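Local coordinates for BREX protein BrxA (Magnetospirillum magneticum, PDB 3BHW) that probably takes part in a type 1 BREX system, which protects bacteria against double-stranded DNA phage by blocking replication of the phage DNA, at residues 129-132 and 133-137; 190-193 and 194-198; 107-110 and 111-115. One frame throughout, in Å; residues are numbered along the deposited sequence. Where two conformers were deposited one is given.

Contact 1: residues 129-132 and 133-137; sequences LEQC and RNRDP
Arg135 reaches back to Gln131 and Cys132 because its CG stands anti to the carbonyl carbon (chi1 -79°) and its chain bends at chi3 (-56°), which turns the guanidinium toward the preceding turn. This is the C-terminal end of the alpha-helix 122-135, and Asp136 is the first residue past it to leave helical geometry. The guanidinium lies with one face over the Gln131 carbonyl, whose O is 4.0 Å above the plane and offset toward the rim. At one end of the group, Arg135 NH1 meets Gln131 CG at 3.7 Å. The amide plane of Gln131 is turned 68° from the guanidinium plane. The backbone beneath is regular at first: Arg133 N binds Leu129 O at 3.0 Å, and Arg135 N binds Gln131 O at 2.9 Å. In the last turn Cys132 O receives two weak bonds, from Arg135 N and Asp136 N. Asp136 OD2 takes Tyr8 N near the N terminus, while OD1 takes Leu138 N just beyond the helix end. Leu100 of helix 99-112 packs on buried Cys132. At the other end of the guanidinium, Arg135 NH2 lies 3.1 Å from Cys132 SG.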
loop_
_atom_site.group_PDB
_atom_site.type_symbol
_atom_site.label_atom_id
_atom_site.label_comp_id
_atom_site.label_asym_id
_atom_site.label_seq_id
_atom_site.Cartn_x
_atom_site.Cartn_y
_atom_site.Cartn_z
ATOM N N LEU A 129 -16.828 -2.107 -3.533
ATOM C CA LEU A 129 -16.636 -2.908 -4.734
ATOM C C LEU A 129 -17.823 -2.857 -5.673
ATOM O O LEU A 129 -17.632 -2.708 -6.862
ATOM C CB LEU A 129 -16.281 -4.333 -4.383
ATOM C CG LEU A 129 -14.839 -4.487 -3.926
ATOM C CD1 LEU A 129 -14.534 -5.966 -3.815
ATOM C CD2 LEU A 129 -13.898 -3.836 -4.917
ATOM N N GLU A 130 -19.042 -2.990 -5.153
ATOM C CA GLU A 130 -20.261 -2.789 -5.975
ATOM C C GLU A 130 -20.220 -1.471 -6.785
ATOM O O GLU A 130 -20.459 -1.462 -8.004
ATOM C CB GLU A 130 -21.523 -2.850 -5.096
ATOM C CG GLU A 130 -21.974 -4.279 -4.806
ATOM C CD GLU A 130 -23.260 -4.365 -3.984
ATOM O OE1 GLU A 130 -23.321 -3.774 -2.868
ATOM O OE2 GLU A 130 -24.197 -5.079 -4.435
ATOM N N GLN A 131 -19.885 -0.370 -6.110
ATOM C CA GLN A 131 -19.704 0.926 -6.737
ATOM C C GLN A 131 -18.568 0.952 -7.768
ATOM O O GLN A 131 -18.703 1.563 -8.816
ATOM C CB GLN A 131 -19.389 1.961 -5.659
ATOM C CG GLN A 131 -20.091 3.290 -5.825
ATOM C CD GLN A 131 -21.487 3.303 -5.220
ATOM O OE1 GLN A 131 -22.434 2.714 -5.758
ATOM N NE2 GLN A 131 -21.621 3.985 -4.100
ATOM N N CYS A 132 -17.432 0.327 -7.447
ATOM C CA CYS A 132 -16.285 0.313 -8.349
ATOM C C CYS A 132 -16.693 -0.325 -9.667
ATOM O O CYS A 132 -16.338 0.190 -10.723
ATOM C CB CYS A 132 -15.079 -0.432 -7.733
ATOM S SG CYS A 132 -14.241 0.465 -6.390
ATOM N N ARG A 133 -17.422 -1.439 -9.594
ATOM C CA ARG A 133 -17.933 -2.123 -10.805
ATOM C C ARG A 133 -18.815 -1.203 -11.665
ATOM O O ARG A 133 -18.647 -1.113 -12.898
ATOM C CB ARG A 133 -18.715 -3.380 -10.401
ATOM C CG ARG A 133 -17.884 -4.537 -9.860
ATOM C CD ARG A 133 -17.440 -5.457 -10.984
ATOM N NE ARG A 133 -16.331 -6.315 -10.564
ATOM C CZ ARG A 133 -15.590 -7.057 -11.380
ATOM N NH1 ARG A 133 -15.832 -7.078 -12.684
ATOM N NH2 ARG A 133 -14.609 -7.802 -10.884
ATOM N N ASN A 134 -19.755 -0.529 -11.004
ATOM C CA ASN A 134 -20.608 0.493 -11.612
ATOM C C ASN A 134 -19.786 1.535 -12.349
ATOM O O ASN A 134 -20.122 1.926 -13.462
ATOM C CB ASN A 134 -21.441 1.181 -10.515
ATOM C CG ASN A 134 -22.404 2.214 -11.059
ATOM O OD1 ASN A 134 -22.990 2.038 -12.126
ATOM N ND2 ASN A 134 -22.587 3.301 -10.311
ATOM N N ARG A 135 -18.702 1.973 -11.714
ATOM C CA ARG A 135 -17.873 3.076 -12.198
ATOM C C ARG A 135 -16.861 2.630 -13.244
ATOM O O ARG A 135 -16.369 3.449 -14.022
ATOM C CB ARG A 135 -17.096 3.690 -11.045
ATOM C CG ARG A 135 -17.854 4.632 -10.143
ATOM C CD ARG A 135 -16.858 5.384 -9.264
ATOM N NE ARG A 135 -16.017 4.473 -8.494
ATOM C CZ ARG A 135 -16.062 4.314 -7.173
ATOM N NH1 ARG A 135 -16.900 5.032 -6.417
ATOM N NH2 ARG A 135 -15.248 3.427 -6.615
ATOM N N ASP A 136 -16.540 1.338 -13.251
ATOM C CA ASP A 136 -15.548 0.818 -14.177
ATOM C C ASP A 136 -16.090 -0.365 -15.007
ATOM O O ASP A 136 -15.955 -1.516 -14.613
ATOM C CB ASP A 136 -14.278 0.435 -13.400
ATOM C CG ASP A 136 -13.108 0.071 -14.300
ATOM O OD1 ASP A 136 -13.205 0.135 -15.558
ATOM O OD2 ASP A 136 -12.067 -0.330 -13.742
ATOM N N PRO A 137 -16.682 -0.083 -16.190
ATOM C CA PRO A 137 -17.200 -1.143 -17.056
ATOM C C PRO A 137 -16.124 -2.115 -17.542
ATOM O O PRO A 137 -16.447 -3.194 -18.044
ATOM C CB PRO A 137 -17.776 -0.367 -18.253
ATOM C CG PRO A 137 -17.981 1.003 -17.765
ATOM C CD PRO A 137 -16.876 1.249 -16.792
#

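Contact 2: residues 190-193 and 194-198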
loop_
_atom_site.group_PDB
_atom_site.type_symbol
_atom_site.label_atom_id
_atom_site.label_comp_id
_atom_site.label_asym_id
_atom_site.label_seq_id
_atom_site.Cartn_x
_atom_site.Cartn_y
_atom_site.Cartn_z
ATOM N N GLU A 190 3.004 14.543 -5.235
ATOM C CA GLU A 190 2.167 13.380 -5.205
ATOM C C GLU A 190 0.775 13.698 -4.701
ATOM O O GLU A 190 0.338 13.200 -3.669
ATOM C CB GLU A 190 2.800 12.245 -4.417
ATOM C CG GLU A 190 4.160 11.774 -4.898
ATOM C CD GLU A 190 4.110 10.947 -6.158
ATOM O OE1 GLU A 190 2.999 10.742 -6.710
ATOM O OE2 GLU A 190 5.195 10.462 -6.580
ATOM N N GLN A 191 0.063 14.513 -5.481
ATOM C CA GLN A 191 -1.276 14.969 -5.146
ATOM C C GLN A 191 -2.192 13.839 -4.715
ATOM O O GLN A 191 -2.895 13.929 -3.686
ATOM C CB GLN A 191 -1.971 15.754 -6.286
ATOM C CG GLN A 191 -1.032 16.669 -7.148
ATOM C CD GLN A 191 -0.191 17.678 -6.399
ATOM O OE1 GLN A 191 -0.581 18.195 -5.327
ATOM N NE2 GLN A 191 0.958 18.042 -6.990
ATOM N N TYR A 192 -2.190 12.777 -5.503
ATOM C CA TYR A 192 -3.183 11.735 -5.270
ATOM C C TYR A 192 -2.857 10.999 -4.009
ATOM O O TYR A 192 -3.758 10.773 -3.188
ATOM C CB TYR A 192 -3.257 10.770 -6.453
ATOM C CG TYR A 192 -4.220 9.593 -6.280
ATOM C CD1 TYR A 192 -5.584 9.793 -6.466
ATOM C CD2 TYR A 192 -3.750 8.290 -5.984
ATOM C CE1 TYR A 192 -6.510 8.706 -6.337
ATOM C CE2 TYR A 192 -4.653 7.218 -5.812
ATOM C CZ TYR A 192 -6.026 7.444 -5.995
ATOM O OH TYR A 192 -6.902 6.363 -5.847
ATOM N N VAL A 193 -1.589 10.593 -3.842
ATOM C CA VAL A 193 -1.208 9.908 -2.568
ATOM C C VAL A 193 -1.494 10.798 -1.336
ATOM O O VAL A 193 -2.085 10.343 -0.345
ATOM C CB VAL A 193 0.203 9.394 -2.646
ATOM C CG1 VAL A 193 0.592 8.735 -1.341
ATOM C CG2 VAL A 193 0.342 8.470 -3.900
ATOM N N ILE A 194 -1.172 12.073 -1.470
ATOM C CA ILE A 194 -1.397 13.017 -0.389
ATOM C C ILE A 194 -2.838 13.000 0.080
ATOM O O ILE A 194 -3.097 12.927 1.280
ATOM C CB ILE A 194 -0.910 14.415 -0.736
ATOM C CG1 ILE A 194 0.638 14.412 -0.839
ATOM C CG2 ILE A 194 -1.452 15.475 0.272
ATOM C CD1 ILE A 194 1.301 15.653 -1.446
ATOM N N ARG A 195 -3.755 13.112 -0.875
ATOM C CA ARG A 195 -5.190 13.151 -0.602
ATOM C C ARG A 195 -5.702 11.885 0.085
ATOM O O ARG A 195 -6.607 11.945 0.936
ATOM C CB ARG A 195 -5.944 13.363 -1.927
ATOM C CG ARG A 195 -7.332 13.812 -1.781
ATOM C CD ARG A 195 -8.150 13.421 -3.083
ATOM N NE ARG A 195 -9.530 13.872 -3.001
ATOM C CZ ARG A 195 -9.876 15.150 -3.053
ATOM N NH1 ARG A 195 -8.927 16.072 -3.194
ATOM N NH2 ARG A 195 -11.163 15.507 -2.990
ATOM N N CYS A 196 -5.139 10.735 -0.304
ATOM C CA CYS A 196 -5.606 9.419 0.176
ATOM C C CYS A 196 -4.953 8.959 1.467
ATOM O O CYS A 196 -5.567 8.244 2.237
ATOM C CB CYS A 196 -5.324 8.348 -0.889
ATOM S SG CYS A 196 -6.203 8.598 -2.492
ATOM N N ILE A 197 -3.703 9.381 1.694
ATOM C CA ILE A 197 -2.894 8.798 2.784
ATOM C C ILE A 197 -3.299 9.320 4.148
ATOM O O ILE A 197 -3.112 8.632 5.178
ATOM C CB ILE A 197 -1.370 9.041 2.574
ATOM C CG1 ILE A 197 -0.564 8.134 3.481
ATOM C CG2 ILE A 197 -0.991 10.505 2.826
ATOM C CD1 ILE A 197 0.844 7.994 3.108
ATOM N N GLN A 198 -3.823 10.539 4.169
ATOM C CA GLN A 198 -4.192 11.185 5.423
ATOM C C GLN A 198 -5.657 11.517 5.261
ATOM O O GLN A 198 -6.014 12.438 4.511
ATOM C CB GLN A 198 -3.347 12.438 5.707
ATOM C CG GLN A 198 -3.500 13.003 7.149
ATOM C CD GLN A 198 -2.558 12.364 8.167
ATOM O OE1 GLN A 198 -1.341 12.591 8.129
ATOM N NE2 GLN A 198 -3.116 11.570 9.092
#
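Tyr192 and Cys196 meet one turn apart in the short helix 191-197, in a sulfur-aromatic contact. Cys196 SG sits over one face of the ring, 3.8 Å from its centroid and 15° off the ring normal. It is slightly offset toward the phenol end, with Tyr192 CZ the nearest ring atom at 3.7 Å. Tyr192 CG is anti to the backbone N (chi1 177°), which swings the ring alongside the next turn and under the sulfur. Glu190 is the N-cap residue. Its carbonyl O takes the first bond, from Ile194 N at 2.9 Å, and the Ile194 side chain closes over it, with CG1 3.1 Å from Glu190 O. The buried side holds Val193, Cys196 and Ile197. Contact between Val193 and Ile197 is lighter, with Val193 CG1 4.4 Å from Ile197 CB, and both lean on other helices. The exposed side carries Gln191 and Arg195. Here the segments meet mainly through backbone, by the bond from Arg195 N to Gln191 O at 3.1 Å. The extended Arg195 chain leads away to a salt bridge with Asp106. Tyr192 OH bonds to Asp103, also on helix 99-112. Val193 packs on Ala92 of helix 83-97 and on Leu185 of helix 179-187, while Ile197 touches Phe91 and Met182 of the same two helices.

Contact 3: residues 107-110 and 111-115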
loop_
_atom_site.group_PDB
_atom_site.type_symbol
_atom_site.label_atom_id
_atom_site.label_comp_id
_atom_site.label_asym_id
_atom_site.label_seq_id
_atom_site.Cartn_x
_atom_site.Cartn_y
_atom_site.Cartn_z
ATOM N N LEU A 107 -12.763 7.837 -0.802
ATOM C CA LEU A 107 -14.217 7.934 -0.955
ATOM C C LEU A 107 -15.009 7.246 0.138
ATOM O O LEU A 107 -16.205 7.467 0.188
ATOM C CB LEU A 107 -14.627 7.320 -2.270
ATOM C CG LEU A 107 -13.790 7.863 -3.434
ATOM C CD1 LEU A 107 -14.210 7.142 -4.655
ATOM C CD2 LEU A 107 -13.910 9.337 -3.670
ATOM N N VAL A 108 -14.374 6.399 0.962
ATOM C CA VAL A 108 -15.090 5.667 2.033
ATOM C C VAL A 108 -14.482 5.923 3.416
ATOM O O VAL A 108 -15.143 6.423 4.352
ATOM C CB VAL A 108 -15.154 4.115 1.737
ATOM C CG1 VAL A 108 -16.053 3.413 2.748
ATOM C CG2 VAL A 108 -15.640 3.820 0.303
ATOM N N VAL A 109 -13.225 5.557 3.580
ATOM C CA VAL A 109 -12.602 5.756 4.903
ATOM C C VAL A 109 -12.645 7.214 5.348
ATOM O O VAL A 109 -13.025 7.484 6.495
ATOM C CB VAL A 109 -11.182 5.155 4.965
ATOM C CG1 VAL A 109 -10.598 5.270 6.373
ATOM C CG2 VAL A 109 -11.218 3.750 4.418
ATOM N N ARG A 110 -12.305 8.140 4.460
ATOM C CA ARG A 110 -12.318 9.539 4.888
ATOM C C ARG A 110 -13.687 9.922 5.482
ATOM O O ARG A 110 -13.738 10.505 6.517
ATOM C CB ARG A 110 -12.037 10.439 3.685
ATOM C CG ARG A 110 -12.026 11.930 4.022
ATOM C CD ARG A 110 -12.121 12.771 2.763
ATOM N NE ARG A 110 -11.097 12.398 1.791
ATOM C CZ ARG A 110 -9.812 12.684 1.938
ATOM N NH1 ARG A 110 -9.401 13.374 3.001
ATOM N NH2 ARG A 110 -8.942 12.285 1.030
ATOM N N ASP A 111 -14.799 9.584 4.819
ATOM C CA ASP A 111 -16.112 10.024 5.298
ATOM C C ASP A 111 -16.550 9.320 6.574
ATOM O O ASP A 111 -17.340 9.858 7.343
ATOM C CB ASP A 111 -17.190 9.871 4.215
ATOM C CG ASP A 111 -18.212 11.024 4.245
ATOM O OD1 ASP A 111 -17.803 12.184 4.407
ATOM O OD2 ASP A 111 -19.405 10.777 4.113
ATOM N N GLN A 112 -16.053 8.118 6.815
ATOM C CA GLN A 112 -16.351 7.415 8.072
ATOM C C GLN A 112 -15.840 8.188 9.275
ATOM O O GLN A 112 -16.431 8.111 10.323
ATOM C CB GLN A 112 -15.752 5.996 8.113
ATOM C CG GLN A 112 -16.456 5.012 7.231
ATOM C CD GLN A 112 -17.943 4.883 7.574
ATOM O OE1 GLN A 112 -18.782 5.634 7.048
ATOM N NE2 GLN A 112 -18.265 3.979 8.475
ATOM N N PHE A 113 -14.718 8.876 9.135
ATOM C CA PHE A 113 -14.137 9.639 10.244
ATOM C C PHE A 113 -15.032 10.826 10.606
ATOM O O PHE A 113 -14.702 11.638 11.487
ATOM C CB PHE A 113 -12.711 10.084 9.924
ATOM C CG PHE A 113 -11.659 9.036 10.232
ATOM C CD1 PHE A 113 -11.204 8.878 11.526
ATOM C CD2 PHE A 113 -11.147 8.201 9.236
ATOM C CE1 PHE A 113 -10.271 7.945 11.860
ATOM C CE2 PHE A 113 -10.178 7.263 9.552
ATOM C CZ PHE A 113 -9.737 7.124 10.872
ATOM N N ARG A 114 -16.165 10.944 9.916
ATOM C CA ARG A 114 -17.129 11.904 10.374
ATOM C C ARG A 114 -18.047 11.353 11.462
ATOM O O ARG A 114 -18.593 12.108 12.231
ATOM C CB ARG A 114 -17.903 12.516 9.253
ATOM C CG ARG A 114 -18.167 13.926 9.599
ATOM C CD ARG A 114 -18.837 14.567 8.463
ATOM N NE ARG A 114 -19.726 15.573 8.972
ATOM C CZ ARG A 114 -20.512 16.294 8.201
ATOM N NH1 ARG A 114 -21.293 17.204 8.725
ATOM N NH2 ARG A 114 -20.561 16.055 6.880
ATOM N N MET A 115 -18.242 10.044 11.498
ATOM C CA MET A 115 -19.043 9.451 12.585
ATOM C C MET A 115 -18.434 9.743 13.944
ATOM O O MET A 115 -17.255 10.143 14.061
ATOM C CB MET A 115 -19.047 7.922 12.464
ATOM C CG MET A 115 -19.913 7.253 11.440
ATOM S SD MET A 115 -19.182 5.600 11.350
ATOM C CE MET A 115 -19.973 4.742 12.663
#
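Val109 and Phe113 lie side by side and point the same way where helix 99-112 ends. The chain leaves the helix through a type I beta turn from Gln112 to Met115. Val108 O is satisfied by Gln112 N at 3.1 Å, with a C=O...N angle of 164°. Val109 O takes two weak bonds, from Gln112 N and Phe113 N. Phe113 N also bonds to Arg110 O at the shorter distance of 3.2 Å, although it stands 58° out of the carbonyl plane. Thus two amides share three carbonyls as the helix runs out. Met115 N closes the turn on Gln112 O at 2.9 Å. Arg110 and Gln112 find side-chain partners outside the two segments. Arg110 NH2 forms a salt bridge with Asp106 and probably bonds to Arg195 O of helix 191-197, at a separation too short to be taken at face value. Gln112 NE2 is taken by Asp119 O. Phe113 CG lies beside the backbone N (chi1 -85°), which brings the ring back over the last turn. Its edge faces Val109 O, 3.4 Å from Phe113 CD2. Leu172 touches both Gln112 and Phe113. At the apolar end, Val109 CG1 meets Phe113 CE2 at 3.8 Å.

In the fold
Each contact is local and closes no long loop. Along the chain contact 3 comes first, then contact 1, then contact 2, in series, with none nested or crossing. Contact 3 ends helix 99-112, contact 1 ends the next helix, 122-135, and contact 2 spans helix 191-197 near the C terminus. Helix 99-112 joins the other two. Toward contact 1, Leu107 CD1 packs on Arg135 NH1 at 3.8 Å. Toward contact 2, Arg110 NH1 packs loosely beside Gln198 O at 3.8 Å, next to the probable bond to Arg195. Contacts 1 and 2 do not touch. Through these touches helix 99-112 meets both helix 122-135 and helix 191-197, in a chain of helices and loops without strands.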